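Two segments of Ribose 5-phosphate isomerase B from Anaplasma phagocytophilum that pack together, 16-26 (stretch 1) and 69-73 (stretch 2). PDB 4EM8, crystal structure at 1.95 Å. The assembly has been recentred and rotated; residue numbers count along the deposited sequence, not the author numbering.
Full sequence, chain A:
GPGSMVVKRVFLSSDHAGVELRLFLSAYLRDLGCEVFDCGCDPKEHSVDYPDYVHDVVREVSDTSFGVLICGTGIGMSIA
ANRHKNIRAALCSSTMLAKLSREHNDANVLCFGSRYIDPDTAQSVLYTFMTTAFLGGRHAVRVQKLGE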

# COMPACT_ATOMS: atom_id res chain seq x y z
N HIS A 16 -6.54 -11.04 -14.19
CA HIS A 16 -6.70 -10.95 -15.64
C HIS A 16 -6.24 -9.62 -16.16
O HIS A 16 -5.73 -9.55 -17.27
N ALA A 17 -6.42 -8.55 -15.38
CA ALA A 17 -6.06 -7.19 -15.82
C ALA A 17 -4.55 -7.05 -16.02
O ALA A 17 -4.08 -6.32 -16.89
N GLY A 18 -3.81 -7.79 -15.21
CA GLY A 18 -2.35 -7.69 -15.15
C GLY A 18 -1.54 -8.62 -16.02
O GLY A 18 -0.32 -8.55 -15.99
N VAL A 19 -2.20 -9.49 -16.79
CA VAL A 19 -1.49 -10.56 -17.55
C VAL A 19 -0.46 -10.00 -18.52
O VAL A 19 0.71 -10.41 -18.50
N GLU A 20 -0.86 -9.06 -19.36
CA GLU A 20 0.04 -8.48 -20.36
C GLU A 20 1.27 -7.83 -19.70
O GLU A 20 2.39 -8.09 -20.11
N LEU A 21 1.08 -7.02 -18.67
CA LEU A 21 2.21 -6.41 -18.00
C LEU A 21 3.09 -7.47 -17.32
O LEU A 21 4.32 -7.38 -17.33
N ARG A 22 2.44 -8.45 -16.68
CA ARG A 22 3.17 -9.52 -16.02
C ARG A 22 4.12 -10.26 -16.98
O ARG A 22 5.26 -10.61 -16.62
N LEU A 23 3.67 -10.51 -18.19
CA LEU A 23 4.47 -11.27 -19.15
C LEU A 23 5.60 -10.38 -19.71
O LEU A 23 6.73 -10.85 -19.89
N PHE A 24 5.30 -9.09 -19.90
CA PHE A 24 6.30 -8.08 -20.29
C PHE A 24 7.44 -7.97 -19.26
O PHE A 24 8.63 -7.97 -19.63
N LEU A 25 7.08 -7.85 -17.97
CA LEU A 25 8.08 -7.71 -16.92
C LEU A 25 8.81 -9.03 -16.65
O LEU A 25 9.97 -9.00 -16.29
N SER A 26 8.16 -10.17 -16.88
CA SER A 26 8.85 -11.45 -16.73
C SER A 26 9.95 -11.60 -17.77
O SER A 26 11.06 -12.04 -17.44
N LEU A 69 3.37 -8.31 -7.80
CA LEU A 69 1.92 -8.53 -7.92
C LEU A 69 1.20 -7.46 -8.74
O LEU A 69 1.44 -6.26 -8.56
N ILE A 70 0.27 -7.87 -9.61
CA ILE A 70 -0.34 -6.90 -10.53
C ILE A 70 -1.86 -7.07 -10.64
O ILE A 70 -2.34 -8.14 -10.92
N CYS A 71 -2.61 -6.01 -10.37
CA CYS A 71 -4.05 -6.01 -10.63
C CYS A 71 -4.32 -4.71 -11.37
O CYS A 71 -3.38 -4.00 -11.71
N GLY A 72 -5.58 -4.37 -11.59
CA GLY A 72 -5.87 -3.15 -12.34
C GLY A 72 -5.26 -1.87 -11.78
O GLY A 72 -4.70 -1.04 -12.52
N THR A 73 -5.36 -1.73 -10.47
CA THR A 73 -4.90 -0.53 -9.73
C THR A 73 -3.66 -0.73 -8.89
O THR A 73 -2.96 0.24 -8.51

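Most of this contact rests on one residue, Ile70, on the strand of stretch 2, which meets four residues of stretch 1; one of them is a glycine, at a position where even a methyl group would clash. A CB placed ideally on Gly18 would point toward the strand and come within 2.8 Å of Ile70 O. Glycine avoids it, and the backbones close to 5.1 Å between Gly18 CA and Ile70 CA. The case illustrates a general principle of helix-on-strand packing, that a residue without a side chain lets a branched neighbour settle directly against the main chain.

Ile70 points toward stretch 1 with chi1 in the m well and chi2 in t; Ile70 CG2 covers Gly18, Ile70 CD1 reaches Arg22 and Leu25, and both lie near Leu21. Ile70 CG2 lies 3.7 Å from Gly18 CA and 4.0 Å from Leu21 CD2. Ile70 CD1 extends further along the helix, where it sits 3.6 Å from Arg22 CA and 3.8 Å from Arg22 CB, with Leu25 CD1 at 4.3 Å. Leu21 (chi1 t, chi2 p) and Leu25 (m, t) both direct their CA-to-CB bonds toward the strand. Their spacing of four residues, about one helical turn, places them on the same side of the helix, and each forms an apolar contact with the isoleucine.

Arg22 shows how a long polar residue can contribute to an apolar patch through its base. Its CA-to-CB bond runs sideways, while the t, t, p course of chi1 to chi3 leads the end of the chain away from the strand. The guanidinium group finds its polar partners outside this contact, with NH1 hydrogen-bonded elsewhere in the structure.

Ala17 points toward stretch 2 and sets its CB 3.8 Å from Gly72 N, a small side chain against bare backbone. On the strand, the usual alternation holds: Leu69 (m, t) and Cys71 (p) turn away on each side of Ile70. Val19 (t) and Leu23 (m, t) likewise point away from the strand.

No hydrogen bond crosses between the stretches, so the association is one of shape and apolar contact, burying 246 Å² in total. Polar order is instead internal to stretch 1: Arg22 N donates to Gly18 O at 2.8 Å, and Ser26, with chi1 in m, turns its OG back to Arg22 O at 2.7 Å. The same carbonyl, Arg22 O, also accepts from Ser26 N at 2.9 Å.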

# COMPACT_ATOMS: atom_id res chain seq x y z
CB HIS A 16 -8.16 -11.15 -16.00
CG HIS A 16 -9.08 -10.30 -15.20
ND1 HIS A 16 -9.37 -10.56 -13.91
CD2 HIS A 16 -9.77 -9.14 -15.52
CE1 HIS A 16 -10.22 -9.63 -13.44
NE2 HIS A 16 -10.46 -8.76 -14.42
CB ALA A 17 -6.55 -6.14 -14.80
CB VAL A 19 -2.48 -11.49 -18.28
CG1 VAL A 19 -1.75 -12.42 -19.25
CG2 VAL A 19 -3.34 -12.28 -17.28
CB GLU A 20 -0.73 -7.49 -21.25
CG GLU A 20 0.11 -6.69 -22.22
CD GLU A 20 -0.71 -5.92 -23.26
OE1 GLU A 20 -1.96 -6.07 -23.28
OE2 GLU A 20 -0.10 -5.18 -24.07
CB LEU A 21 1.73 -5.39 -16.98
CG LEU A 21 2.80 -4.59 -16.25
CD1 LEU A 21 3.70 -3.82 -17.25
CD2 LEU A 21 2.16 -3.67 -15.21
CB ARG A 22 2.18 -10.51 -15.37
CG ARG A 22 2.88 -11.53 -14.51
CD ARG A 22 1.97 -12.66 -14.04
NE ARG A 22 1.85 -13.73 -15.00
CZ ARG A 22 0.71 -14.26 -15.45
NH1 ARG A 22 0.77 -15.30 -16.29
NH2 ARG A 22 -0.48 -13.81 -15.07
CB LEU A 23 3.59 -11.84 -20.27
CG LEU A 23 2.53 -12.90 -19.90
CD1 LEU A 23 1.71 -13.28 -21.14
CD2 LEU A 23 3.12 -14.16 -19.25
CB PHE A 24 5.63 -6.72 -20.51
CG PHE A 24 6.58 -5.62 -20.94
CD1 PHE A 24 7.00 -5.51 -22.26
CD2 PHE A 24 7.07 -4.70 -20.01
CE1 PHE A 24 7.87 -4.51 -22.66
CE2 PHE A 24 7.94 -3.69 -20.39
CZ PHE A 24 8.34 -3.59 -21.72
CB LEU A 25 7.50 -7.12 -15.64
CG LEU A 25 6.88 -5.74 -15.79
CD1 LEU A 25 6.05 -5.38 -14.54
CD2 LEU A 25 7.93 -4.68 -16.10
CB SER A 26 7.87 -12.65 -16.76
OG SER A 26 6.88 -12.54 -15.73
CB LEU A 69 1.32 -8.58 -6.51
CG LEU A 69 1.80 -9.73 -5.60
CD1 LEU A 69 1.30 -9.49 -4.16
CD2 LEU A 69 1.34 -11.10 -6.08
CB ILE A 70 0.26 -6.95 -11.96
CG1 ILE A 70 1.82 -6.97 -11.93
CG2 ILE A 70 -0.25 -5.77 -12.80
CD1 ILE A 70 2.44 -7.39 -13.24
CB CYS A 71 -4.87 -6.16 -9.36
SG CYS A 71 -4.74 -4.85 -8.10
CB THR A 73 -6.00 -0.09 -8.76
OG1 THR A 73 -6.17 -1.11 -7.76
CG2 THR A 73 -7.31 0.12 -9.53